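Local atomic coordinates of regulator of Ty1 transposition protein 107 (Saccharomyces cerevisiae, PDB entry 3T7K), a protein that probably helps DNA damage repair by binding phosphorylated histone H2A through its C-terminal tandem BRCT repeats. Residues 146-151 with 169-174; 199-204 with 225-230; 123-128 with 237-242. All coordinates share one frame; numbering follows the deposited sequence.

Contact 1. Residues 146-151 with 169-174; sequences LVNDIP and INVLRS
N148 leans over V171 just where two parallel strands part. Its CB lies 3.6 Å from L172 O and also touches V171 CG1. CG, anti to the backbone N (chi1 -158°), is thereby put beside V171 CG1, 3.8 Å from it. OD1 at the tip is 3.9 Å from the same V171 CG1 and meets it by plain packing. V171 CG1 also touches N148 CA and L146 O.

The strands themselves are paired by three backbone bonds. L146 N donates to N170 O at 2.9 Å, and L172 N donates to L146 O at 2.8 Å. N148 N donates to L172 O, with an N-H...O angle of 149°. On the face of L146 and V171, L146 CD2 packs alongside I169 CG2 at 4.1 Å. I157 of helix 154-163 lies on L146, on this face, while V154 of the same helix touches N148. V147 and L172 point to the other face, against F211 of helix 205-218. R173 is turned to a salt bridge with D181.

After V147 the chain makes a type I turn to I150. The whole is the first right-handed beta-alpha-beta unit, strand 143-147, helix 154-163, strand 168-172, of a BRCT fold.

Contact 2. Residues 199-204 with 225-230; sequences VLIVTK and LIVEWN
I201 CG2 meets the backbone N of W229 at 4.0 Å, at the base of the indole-bearing residue. The indole itself is not touched by segment 199-204. Its surroundings come from elsewhere: I157, V160 and L161 of helix 154-163, and an apolar side chain of the bound peptide. I201 CG2, anti to its own backbone N, lies on the side of its carbonyl carbon.

The other flat groups are the peptides of the two parallel strands. L200 N donates to L225 O, V227 N to L200 O, and V202 N to V227 O, the last at 3.0 Å with an N-H...O angle of 162°. CA-H...O contacts run beside these bonds, such as V199 CA to L225 O at 3.3 Å.

Side chains pack on both faces of the sheet. L200 CD1 lies beside I226 CG1 at 4.0 Å, the two chains pointing the same way. Further along, V202 CG2 presses on I226 CG2 at 3.4 Å, tighter than usual for two methyls. V202 holds that methyl between its backbone N and carbonyl carbon. On the face of I201, I201 CG1 packs on V227 CG2 at 4.1 Å.

Beyond the last strand bond, one water bridges the two chains. It donates to V202 O at 2.9 Å and accepts from W229 N, at the start of helix 229-237.

The contact combines backbone bonding with apolar side-chain packing. V202 O and W229 N are met by this water, and L200 O, L225 O and V227 O by strand peptides. This places W229, which packs on an apolar side chain of the bound peptide, where the chain passes from the sheet into helix 229-237.

Contact 3. Residues 123-128 with 237-242; sequences ESIISK and FHLNVD
I125 and K128 both pack on L239 from the side of helix 123-128. Apolar packing comes first. L239 CD1 reaches K128 CB at 3.6 Å, and it also meets I125 O. K128 CD then passes L239 CB at 3.7 Å. The K128 and L239 side chains slide by each other in opposite directions, and it is the carbons CB, CD and CE of K128 that make the contacts. I125 CD1 lies 3.6 Å from L239 CB, but this contact is tentative. The same methyl stands only 3.1 Å from H238 O, so its exact place is doubtful.

The second kind is carbon against carbonyl oxygen. K128 CE lies 3.3 Å from H238 O and also comes near L239 O. The K128 chain bends at chi3 and chi4, and the bend at chi3 sets CE beside these two oxygens. I125 CG1 approaches F237 O at 3.5 Å. An alanine in place of K128 would probably leave the CB of L239 and the carbonyl of H238 without the covering of CD and CE, opening a gap on that flank.

The third kind is backbone shape. L239 has a positive phi of 41° and ends helix 229-237 in a Schellman motif. The L239 CB points toward helix 123-128. L239 O has its own partner in R138 NH2, while T129 also touches the L239 side chain. The F237 side chain touches I68, in a loop of the first repeat.

Helix 123-128 comes between the strands of the two sheets along the chain. It packs on the capped end of a helix from the second repeat, consistent with a helix of the inter-repeat linker in a tandem BRCT pair.

Contacts 1 and 2 share the five-stranded sheet, with centres 10 Å apart. Strands 143-147 and 198-201 are neighbours in it. The contacts touch through V147 N and I201 O, a probable hydrogen bond, and through D149 and T203. Contact 1 closes along the chain before contact 2 opens. Contact 3 spans both, since its segments come before and after them. Its centre is 27 Å from that of contact 1 and 21 Å from that of contact 2. Helix 229-237 starts in contact 2 and ends at contact 3. It thus runs from the sheet of the second BRCT repeat to helix 123-128, which probably helps set how the two repeats sit together.

Contact 1. Residues 146-151 with 169-174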
loop_
_atom_site.group_PDB
_atom_site.type_symbol
_atom_site.label_atom_id
_atom_site.label_comp_id
_atom_site.label_asym_id
_atom_site.label_seq_id
_atom_site.Cartn_x
_atom_site.Cartn_y
_atom_site.Cartn_z
ATOM N N LEU C 146 0.733 30.079 -4.520
ATOM C CA LEU C 146 1.268 29.968 -5.858
ATOM C C LEU C 146 0.601 31.042 -6.693
ATOM O O LEU C 146 -0.618 31.178 -6.654
ATOM C CB LEU C 146 0.928 28.572 -6.408
ATOM C CG LEU C 146 1.453 28.130 -7.770
ATOM C CD1 LEU C 146 2.959 28.054 -7.757
ATOM C CD2 LEU C 146 0.864 26.770 -8.138
ATOM N N VAL C 147 1.391 31.811 -7.435
ATOM C CA VAL C 147 0.836 32.823 -8.304
ATOM C C VAL C 147 0.134 32.163 -9.473
ATOM O O VAL C 147 0.593 31.138 -10.001
ATOM C CB VAL C 147 1.905 33.805 -8.824
ATOM C CG1 VAL C 147 2.449 34.634 -7.686
ATOM C CG2 VAL C 147 3.021 33.058 -9.546
ATOM N N ASN C 148 -0.991 32.754 -9.859
ATOM C CA ASN C 148 -1.858 32.197 -10.888
ATOM C C ASN C 148 -1.199 32.141 -12.253
ATOM O O ASN C 148 -1.610 31.358 -13.102
ATOM C CB ASN C 148 -3.162 32.998 -10.986
ATOM C CG ASN C 148 -4.289 32.200 -11.616
ATOM O OD1 ASN C 148 -4.086 31.074 -12.063
ATOM N ND2 ASN C 148 -5.486 32.779 -11.654
ATOM N N ASP C 149 -0.182 32.967 -12.466
ATOM C CA ASP C 149 0.474 33.034 -13.770
ATOM C C ASP C 149 1.728 32.170 -13.859
ATOM O O ASP C 149 2.635 32.457 -14.643
ATOM C CB ASP C 149 0.814 34.485 -14.141
ATOM C CG ASP C 149 1.949 35.054 -13.310
ATOM O OD1 ASP C 149 2.308 36.235 -13.527
ATOM O OD2 ASP C 149 2.481 34.332 -12.436
ATOM N N ILE C 150 1.788 31.122 -13.044
ATOM C CA ILE C 150 2.929 30.223 -13.075
ATOM C C ILE C 150 2.893 29.403 -14.365
ATOM O O ILE C 150 1.865 28.826 -14.709
ATOM C CB ILE C 150 2.966 29.295 -11.829
ATOM C CG1 ILE C 150 4.352 28.667 -11.663
ATOM C CG2 ILE C 150 1.862 28.237 -11.893
ATOM C CD1 ILE C 150 5.394 29.572 -10.996
ATOM N N PRO C 151 4.008 29.396 -15.107
ATOM C CA PRO C 151 4.196 28.575 -16.310
ATOM C C PRO C 151 3.954 27.084 -16.063
ATOM O O PRO C 151 4.582 26.485 -15.186
ATOM C CB PRO C 151 5.663 28.831 -16.688
ATOM C CG PRO C 151 6.250 29.644 -15.551
ATOM C CD PRO C 151 5.107 30.355 -14.929
ATOM N N ILE C 169 -2.547 24.114 -1.643
ATOM C CA ILE C 169 -2.038 24.986 -2.685
ATOM C C ILE C 169 -3.008 26.144 -2.839
ATOM O O ILE C 169 -4.088 25.985 -3.406
ATOM C CB ILE C 169 -1.989 24.278 -4.040
ATOM C CG1 ILE C 169 -1.177 22.982 -3.947
ATOM C CG2 ILE C 169 -1.412 25.223 -5.090
ATOM C CD1 ILE C 169 0.269 23.228 -3.641
ATOM N N ASN C 170 -2.621 27.310 -2.341
ATOM C CA ASN C 170 -3.473 28.487 -2.403
ATOM C C ASN C 170 -3.059 29.346 -3.582
ATOM O O ASN C 170 -1.963 29.902 -3.591
ATOM C CB ASN C 170 -3.317 29.282 -1.110
ATOM C CG ASN C 170 -4.183 30.531 -1.079
ATOM O OD1 ASN C 170 -5.262 30.573 -1.674
ATOM N ND2 ASN C 170 -3.700 31.566 -0.391
ATOM N N VAL C 171 -3.917 29.461 -4.586
ATOM C CA VAL C 171 -3.560 30.251 -5.759
ATOM C C VAL C 171 -3.866 31.739 -5.592
ATOM O O VAL C 171 -4.964 32.127 -5.184
ATOM C CB VAL C 171 -4.253 29.724 -7.013
ATOM C CG1 VAL C 171 -3.835 30.545 -8.224
ATOM C CG2 VAL C 171 -3.900 28.249 -7.210
ATOM N N LEU C 172 -2.886 32.573 -5.916
ATOM C CA LEU C 172 -3.022 34.005 -5.733
ATOM C C LEU C 172 -3.072 34.697 -7.080
ATOM O O LEU C 172 -2.143 34.590 -7.878
ATOM C CB LEU C 172 -1.841 34.549 -4.926
ATOM C CG LEU C 172 -1.744 34.182 -3.448
ATOM C CD1 LEU C 172 -0.456 34.736 -2.856
ATOM C CD2 LEU C 172 -2.948 34.705 -2.684
ATOM N N ARG C 173 -4.167 35.394 -7.353
ATOM C CA ARG C 173 -4.174 36.295 -8.489
ATOM C C ARG C 173 -3.259 37.438 -8.074
ATOM O O ARG C 173 -3.626 38.267 -7.243
ATOM C CB ARG C 173 -5.591 36.778 -8.803
ATOM C CG ARG C 173 -6.351 37.310 -7.604
ATOM C CD ARG C 173 -7.663 36.577 -7.403
ATOM N NE ARG C 173 -8.337 37.029 -6.191
ATOM C CZ ARG C 173 -7.950 36.697 -4.963
ATOM N NH1 ARG C 173 -6.886 35.914 -4.788
ATOM N NH2 ARG C 173 -8.622 37.151 -3.916
ATOM N N SER C 174 -2.047 37.445 -8.616
ATOM C CA SER C 174 -1.004 38.349 -8.142
ATOM C C SER C 174 -1.456 39.805 -8.118
ATOM O O SER C 174 -1.368 40.482 -7.094
ATOM C CB SER C 174 0.244 38.207 -9.011
ATOM O OG SER C 174 0.838 39.470 -9.253
#

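Contact 2. Residues 199-204 with 225-230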
loop_
_atom_site.group_PDB
_atom_site.type_symbol
_atom_site.label_atom_id
_atom_site.label_comp_id
_atom_site.label_asym_id
_atom_site.label_seq_id
_atom_site.Cartn_x
_atom_site.Cartn_y
_atom_site.Cartn_z
ATOM N N VAL C 199 5.098 30.851 2.631
ATOM C CA VAL C 199 5.841 30.292 1.522
ATOM C C VAL C 199 5.094 30.634 0.265
ATOM O O VAL C 199 3.899 30.362 0.148
ATOM C CB VAL C 199 5.969 28.739 1.616
ATOM C CG1 VAL C 199 6.911 28.244 0.548
ATOM C CG2 VAL C 199 6.491 28.342 2.972
ATOM N N LEU C 200 5.794 31.235 -0.686
ATOM C CA LEU C 200 5.165 31.657 -1.923
ATOM C C LEU C 200 6.036 31.262 -3.094
ATOM O O LEU C 200 7.263 31.350 -3.021
ATOM C CB LEU C 200 4.946 33.177 -1.934
ATOM C CG LEU C 200 4.157 33.806 -0.773
ATOM C CD1 LEU C 200 5.067 34.147 0.421
ATOM C CD2 LEU C 200 3.453 35.065 -1.234
ATOM N N ILE C 201 5.395 30.838 -4.178
ATOM C CA ILE C 201 6.107 30.481 -5.381
ATOM C C ILE C 201 5.697 31.540 -6.359
ATOM O O ILE C 201 4.510 31.783 -6.545
ATOM C CB ILE C 201 5.665 29.115 -5.922
ATOM C CG1 ILE C 201 6.008 28.019 -4.915
ATOM C CG2 ILE C 201 6.342 28.837 -7.251
ATOM C CD1 ILE C 201 5.513 26.619 -5.325
ATOM N N VAL C 202 6.673 32.201 -6.961
ATOM C CA VAL C 202 6.371 33.357 -7.778
ATOM C C VAL C 202 7.092 33.298 -9.103
ATOM O O VAL C 202 7.978 32.470 -9.301
ATOM C CB VAL C 202 6.721 34.685 -7.042
ATOM C CG1 VAL C 202 5.878 34.826 -5.782
ATOM C CG2 VAL C 202 8.198 34.750 -6.719
ATOM N N THR C 203 6.683 34.188 -10.001
ATOM C CA THR C 203 7.257 34.326 -11.332
ATOM C C THR C 203 8.081 35.614 -11.473
ATOM O O THR C 203 9.191 35.591 -12.002
ATOM C CB THR C 203 6.138 34.356 -12.397
ATOM O OG1 THR C 203 5.476 33.082 -12.443
ATOM C CG2 THR C 203 6.710 34.687 -13.767
ATOM N N LYS C 204 7.542 36.733 -10.988
ATOM C CA LYS C 204 8.129 38.046 -11.269
ATOM C C LYS C 204 8.689 38.760 -10.038
ATOM O O LYS C 204 8.186 38.594 -8.927
ATOM C CB LYS C 204 7.090 38.966 -11.917
ATOM C CG LYS C 204 6.474 38.450 -13.200
ATOM C CD LYS C 204 5.288 39.328 -13.609
ATOM C CE LYS C 204 5.669 40.800 -13.591
ATOM N NZ LYS C 204 4.515 41.708 -13.856
ATOM N N LEU C 225 9.389 32.883 2.915
ATOM C CA LEU C 225 10.245 32.295 1.909
ATOM C C LEU C 225 9.572 32.479 0.564
ATOM O O LEU C 225 8.426 32.086 0.377
ATOM C CB LEU C 225 10.461 30.807 2.195
ATOM C CG LEU C 225 11.201 30.046 1.102
ATOM C CD1 LEU C 225 12.592 30.626 0.894
ATOM C CD2 LEU C 225 11.297 28.587 1.496
ATOM N N ILE C 226 10.272 33.095 -0.374
ATOM C CA ILE C 226 9.727 33.280 -1.707
ATOM C C ILE C 226 10.708 32.684 -2.701
ATOM O O ILE C 226 11.877 33.077 -2.738
ATOM C CB ILE C 226 9.483 34.772 -2.010
ATOM C CG1 ILE C 226 8.646 35.406 -0.896
ATOM C CG2 ILE C 226 8.773 34.926 -3.329
ATOM C CD1 ILE C 226 8.243 36.862 -1.177
ATOM N N VAL C 227 10.237 31.729 -3.500
ATOM C CA VAL C 227 11.108 31.018 -4.428
ATOM C C VAL C 227 10.524 30.981 -5.830
ATOM O O VAL C 227 9.347 31.296 -6.037
ATOM C CB VAL C 227 11.304 29.548 -3.991
ATOM C CG1 VAL C 227 11.960 29.471 -2.621
ATOM C CG2 VAL C 227 9.959 28.854 -3.980
ATOM N N GLU C 228 11.354 30.603 -6.794
ATOM C CA GLU C 228 10.886 30.322 -8.143
ATOM C C GLU C 228 10.491 28.839 -8.257
ATOM O O GLU C 228 10.875 28.011 -7.425
ATOM C CB GLU C 228 11.982 30.640 -9.164
ATOM C CG GLU C 228 12.537 32.061 -9.052
ATOM C CD GLU C 228 13.561 32.408 -10.126
ATOM O OE1 GLU C 228 14.774 32.333 -9.842
ATOM O OE2 GLU C 228 13.142 32.769 -11.245
ATOM N N TRP C 229 9.721 28.513 -9.288
ATOM C CA TRP C 229 9.321 27.131 -9.545
ATOM C C TRP C 229 10.552 26.242 -9.597
ATOM O O TRP C 229 10.569 25.152 -9.031
ATOM C CB TRP C 229 8.516 27.044 -10.851
ATOM C CG TRP C 229 8.293 25.639 -11.368
ATOM C CD1 TRP C 229 8.693 25.144 -12.575
ATOM C CD2 TRP C 229 7.633 24.556 -10.691
ATOM N NE1 TRP C 229 8.319 23.827 -12.694
ATOM C CE2 TRP C 229 7.665 23.442 -11.554
ATOM C CE3 TRP C 229 7.020 24.424 -9.441
ATOM C CZ2 TRP C 229 7.107 22.204 -11.208
ATOM C CZ3 TRP C 229 6.467 23.190 -9.096
ATOM C CH2 TRP C 229 6.514 22.101 -9.979
ATOM N N ASN C 230 11.601 26.721 -10.250
ATOM C CA ASN C 230 12.825 25.938 -10.396
ATOM C C ASN C 230 13.393 25.460 -9.069
ATOM O O ASN C 230 14.155 24.508 -9.027
ATOM C CB ASN C 230 13.888 26.759 -11.128
ATOM C CG ASN C 230 14.399 26.071 -12.366
ATOM O OD1 ASN C 230 15.190 25.131 -12.283
ATOM N ND2 ASN C 230 13.956 26.540 -13.528
HETATM O O HOH W 1 8.690 30.383 -11.147
#

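Contact 3. Residues 123-128 with 237-242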
loop_
_atom_site.group_PDB
_atom_site.type_symbol
_atom_site.label_atom_id
_atom_site.label_comp_id
_atom_site.label_asym_id
_atom_site.label_seq_id
_atom_site.Cartn_x
_atom_site.Cartn_y
_atom_site.Cartn_z
ATOM N N GLU C 123 21.115 5.251 -7.545
ATOM C CA GLU C 123 20.448 4.499 -6.490
ATOM C C GLU C 123 20.170 5.398 -5.289
ATOM O O GLU C 123 19.117 5.302 -4.665
ATOM C CB GLU C 123 21.295 3.288 -6.079
ATOM C CG GLU C 123 20.541 2.190 -5.330
ATOM O OE1 GLU C 123 22.332 0.716 -5.944
ATOM O OE2 GLU C 123 21.071 0.119 -4.255
ATOM N N SER C 124 21.107 6.280 -4.968
ATOM C CA SER C 124 20.926 7.151 -3.812
ATOM C C SER C 124 19.630 7.954 -3.907
ATOM O O SER C 124 18.951 8.170 -2.904
ATOM C CB SER C 124 22.127 8.084 -3.621
ATOM O OG SER C 124 22.332 8.900 -4.764
ATOM N N ILE C 125 19.283 8.394 -5.111
ATOM C CA ILE C 125 18.061 9.160 -5.281
ATOM C C ILE C 125 16.840 8.239 -5.350
ATOM O O ILE C 125 15.808 8.509 -4.725
ATOM C CB ILE C 125 18.137 10.105 -6.509
ATOM C CG1 ILE C 125 17.076 11.188 -6.403
ATOM C CG2 ILE C 125 17.986 9.336 -7.807
ATOM C CD1 ILE C 125 17.272 12.092 -5.200
ATOM N N ILE C 126 16.960 7.144 -6.092
ATOM C CA ILE C 126 15.880 6.179 -6.170
ATOM C C ILE C 126 15.502 5.742 -4.762
ATOM O O ILE C 126 14.327 5.629 -4.430
ATOM C CB ILE C 126 16.269 4.935 -7.021
ATOM C CG1 ILE C 126 16.065 5.211 -8.513
ATOM C CG2 ILE C 126 15.446 3.720 -6.613
ATOM C CD1 ILE C 126 16.490 4.070 -9.410
ATOM N N SER C 127 16.497 5.525 -3.918
ATOM C CA SER C 127 16.238 4.955 -2.608
ATOM C C SER C 127 15.469 5.892 -1.683
ATOM O O SER C 127 14.726 5.429 -0.809
ATOM C CB SER C 127 17.533 4.466 -1.967
ATOM O OG SER C 127 18.519 5.481 -2.004
ATOM N N LYS C 128 15.616 7.200 -1.895
ATOM C CA LYS C 128 14.864 8.188 -1.129
ATOM C C LYS C 128 13.350 8.082 -1.312
ATOM O O LYS C 128 12.588 8.576 -0.478
ATOM C CB LYS C 128 15.318 9.603 -1.492
ATOM C CG LYS C 128 16.751 9.913 -1.102
ATOM C CD LYS C 128 17.270 11.070 -1.951
ATOM C CE LYS C 128 17.767 12.230 -1.106
ATOM N NZ LYS C 128 19.076 11.920 -0.472
ATOM N N PHE C 237 14.233 16.741 -7.939
ATOM C CA PHE C 237 15.307 15.969 -8.573
ATOM C C PHE C 237 16.323 15.451 -7.576
ATOM O O PHE C 237 16.946 14.427 -7.810
ATOM C CB PHE C 237 16.047 16.802 -9.614
ATOM C CG PHE C 237 15.275 17.012 -10.863
ATOM C CD1 PHE C 237 14.211 16.191 -11.170
ATOM C CD2 PHE C 237 15.606 18.040 -11.730
ATOM C CE1 PHE C 237 13.487 16.382 -12.325
ATOM C CE2 PHE C 237 14.889 18.241 -12.883
ATOM C CZ PHE C 237 13.826 17.406 -13.184
ATOM N N HIS C 238 16.509 16.182 -6.479
ATOM C CA HIS C 238 17.427 15.769 -5.427
ATOM C C HIS C 238 16.694 15.065 -4.291
ATOM O O HIS C 238 17.321 14.619 -3.330
ATOM C CB HIS C 238 18.151 16.992 -4.852
ATOM C CG HIS C 238 19.135 17.616 -5.792
ATOM N ND1 HIS C 238 19.365 18.974 -5.836
ATOM C CD2 HIS C 238 19.959 17.064 -6.715
ATOM C CE1 HIS C 238 20.278 19.235 -6.754
ATOM N NE2 HIS C 238 20.659 18.093 -7.298
ATOM N N LEU C 239 15.368 14.991 -4.384
ATOM C CA LEU C 239 14.545 14.561 -3.251
ATOM C C LEU C 239 15.041 15.143 -1.922
ATOM O O LEU C 239 15.024 14.479 -0.883
ATOM C CB LEU C 239 14.448 13.036 -3.183
ATOM C CG LEU C 239 13.546 12.479 -4.285
ATOM C CD1 LEU C 239 13.318 10.973 -4.115
ATOM C CD2 LEU C 239 12.234 13.218 -4.262
ATOM N N ASN C 240 15.473 16.400 -1.962
ATOM C CA ASN C 240 15.889 17.087 -0.752
ATOM C C ASN C 240 15.712 18.598 -0.910
ATOM O O ASN C 240 16.081 19.166 -1.939
ATOM C CB ASN C 240 17.348 16.780 -0.455
ATOM C CG ASN C 240 17.843 17.476 0.799
ATOM O OD1 ASN C 240 17.309 17.259 1.886
ATOM N ND2 ASN C 240 18.879 18.304 0.657
ATOM N N VAL C 241 15.115 19.243 0.084
ATOM C CA VAL C 241 15.105 20.701 0.102
ATOM C C VAL C 241 16.376 21.177 0.776
ATOM O O VAL C 241 16.587 20.935 1.961
ATOM C CB VAL C 241 13.895 21.260 0.859
ATOM C CG1 VAL C 241 14.094 22.738 1.142
ATOM C CG2 VAL C 241 12.637 21.039 0.044
ATOM N N ASP C 242 17.242 21.838 0.023
ATOM C CA ASP C 242 18.466 22.365 0.612
ATOM C C ASP C 242 18.258 23.833 0.977
ATOM O O ASP C 242 18.202 24.692 0.102
ATOM C CB ASP C 242 19.621 22.220 -0.370
ATOM C CG ASP C 242 20.895 22.861 0.129
ATOM O OD1 ASP C 242 21.063 23.003 1.370
ATOM O OD2 ASP C 242 21.726 23.225 -0.732
#